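Local atomic coordinates of kelch domain-containing protein (Colletotrichum graminicola M1.001, PDB entry 5C86), a protein that probably oxidises alcohols at a copper site, as a fungal alcohol oxidase of the AA5 galactose oxidase and glyoxal oxidase family. Residues 328-333 and 360-365. Numbering follows the deposited sequence.
Sequences HTVPRN and ENHFDG
Val330 CG1 lies over one face of the His362 ring, between two loops of the Kelch beta-propeller. Residues 328-333 lead into strand 336-340. Residues 360-365 run into strand 364-369 of the same four-stranded antiparallel sheet. The tight part is a CH-pi contact. Val330 CG1 stands 3.5 Å from the centroid of the His362 ring, 15° off the ring normal. It gets there because CG1 lies anti to the backbone N. The carbonyl O of Glu360 lies above the opposite face, offset toward the rim, whereas CG1 sits over the ring centre. Asp305 OD2 accepts a hydrogen bond from His362 NE2 and would fix the turn of the ring. The side chains of His362 and the copper ligand His335 are about 8 Å apart; the copper site is empty in this model.

Val330 CG1 also lies over one face of the buried Arg332 guanidinium, offset toward its rim. Arg332 forms a salt bridge with Asp364, and NH1 also bonds Gly350 O. The planes of guanidinium and carboxylate are 50° apart, so the pairing is skewed.

The looser side is where Val330 and Asp364 meet tip to tip, with CG2 3.9 Å from OD2. Here the bonds from Arg332 NH2 to both carboxylate oxygens are weak. The firmer bond runs from Arg332 NH1 to Asp364 OD1 at 3.2 Å, reaching OD1 from 49° above the carboxylate plane.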
# COMPACT_ATOMS: atom_id res chain seq x y z
N HIS A 328 -2.39 -7.19 19.71
CA HIS A 328 -3.62 -6.41 19.77
C HIS A 328 -4.71 -7.40 20.29
O HIS A 328 -4.52 -8.59 20.30
CB HIS A 328 -3.93 -5.68 18.46
CG HIS A 328 -3.91 -6.55 17.25
ND1 HIS A 328 -2.77 -6.88 16.54
CD2 HIS A 328 -4.91 -7.24 16.67
CE1 HIS A 328 -3.10 -7.68 15.53
NE2 HIS A 328 -4.40 -7.90 15.59
N THR A 329 -5.82 -6.80 20.67
CA THR A 329 -6.96 -7.58 21.21
C THR A 329 -8.08 -7.77 20.22
O THR A 329 -8.74 -8.82 20.23
CB THR A 329 -7.52 -6.95 22.51
OG1 THR A 329 -7.92 -5.60 22.29
CG2 THR A 329 -6.51 -7.10 23.61
N VAL A 330 -8.22 -6.86 19.28
CA VAL A 330 -9.24 -6.94 18.26
C VAL A 330 -8.70 -7.68 17.03
O VAL A 330 -7.68 -7.27 16.47
CB VAL A 330 -9.75 -5.56 17.84
CG1 VAL A 330 -10.81 -5.63 16.78
CG2 VAL A 330 -10.33 -4.80 19.08
N PRO A 331 -9.43 -8.67 16.52
CA PRO A 331 -8.98 -9.35 15.25
C PRO A 331 -8.94 -8.37 14.11
O PRO A 331 -9.82 -7.50 14.00
CB PRO A 331 -10.06 -10.41 14.99
CG PRO A 331 -10.61 -10.64 16.34
CD PRO A 331 -10.65 -9.32 17.04
N ARG A 332 -7.93 -8.50 13.24
CA ARG A 332 -7.83 -7.69 12.03
C ARG A 332 -7.73 -8.63 10.85
O ARG A 332 -6.66 -8.89 10.36
CB ARG A 332 -6.60 -6.78 12.15
CG ARG A 332 -6.62 -5.78 13.33
CD ARG A 332 -7.71 -4.76 13.34
NE ARG A 332 -7.65 -3.92 14.57
CZ ARG A 332 -8.66 -3.17 15.04
NH1 ARG A 332 -9.80 -3.10 14.43
NH2 ARG A 332 -8.49 -2.50 16.16
N ASN A 333 -8.89 -9.09 10.42
CA ASN A 333 -8.97 -10.12 9.43
C ASN A 333 -9.46 -9.53 8.14
O ASN A 333 -8.95 -8.51 7.71
CB ASN A 333 -9.80 -11.34 9.93
CG ASN A 333 -9.20 -12.05 11.08
OD1 ASN A 333 -8.02 -11.91 11.41
ND2 ASN A 333 -10.04 -12.90 11.72
N GLU A 360 -18.74 -8.60 14.04
CA GLU A 360 -17.46 -8.55 13.31
C GLU A 360 -17.09 -7.14 12.84
O GLU A 360 -15.99 -6.99 12.31
CB GLU A 360 -17.47 -9.54 12.14
CG GLU A 360 -17.37 -10.97 12.66
CD GLU A 360 -18.71 -11.52 13.16
OE1 GLU A 360 -19.76 -11.11 12.59
OE2 GLU A 360 -18.69 -12.37 14.09
N ASN A 361 -17.95 -6.13 12.93
CA ASN A 361 -17.58 -4.79 12.53
C ASN A 361 -16.64 -4.19 13.55
O ASN A 361 -16.90 -4.16 14.79
CB ASN A 361 -18.77 -3.88 12.53
CG ASN A 361 -19.66 -4.08 11.41
OD1 ASN A 361 -19.30 -4.47 10.26
ND2 ASN A 361 -20.91 -3.68 11.65
N HIS A 362 -15.48 -3.73 13.07
CA HIS A 362 -14.56 -3.02 13.95
C HIS A 362 -14.32 -1.62 13.43
O HIS A 362 -13.66 -1.41 12.38
CB HIS A 362 -13.28 -3.85 14.02
CG HIS A 362 -13.50 -5.23 14.51
ND1 HIS A 362 -14.07 -5.48 15.74
CD2 HIS A 362 -13.31 -6.44 13.92
CE1 HIS A 362 -14.22 -6.78 15.90
NE2 HIS A 362 -13.74 -7.39 14.83
N PHE A 363 -14.89 -0.62 14.11
CA PHE A 363 -14.81 0.79 13.63
C PHE A 363 -13.49 1.43 14.07
O PHE A 363 -13.25 2.58 13.85
CB PHE A 363 -16.02 1.64 14.10
CG PHE A 363 -17.36 1.22 13.52
CD1 PHE A 363 -18.04 0.14 14.10
CD2 PHE A 363 -17.91 1.87 12.45
CE1 PHE A 363 -19.28 -0.25 13.57
CE2 PHE A 363 -19.13 1.49 11.92
CZ PHE A 363 -19.78 0.41 12.52
N ASP A 364 -12.72 0.69 14.80
CA ASP A 364 -11.61 1.22 15.52
C ASP A 364 -10.26 0.75 14.90
O ASP A 364 -10.19 -0.06 13.99
CB ASP A 364 -11.70 0.83 16.95
CG ASP A 364 -11.41 -0.65 17.17
OD1 ASP A 364 -11.79 -1.48 16.33
OD2 ASP A 364 -10.70 -0.98 18.15
N GLY A 365 -9.22 1.38 15.44
CA GLY A 365 -7.87 0.95 15.24
C GLY A 365 -6.97 1.72 16.14
O GLY A 365 -7.45 2.41 17.04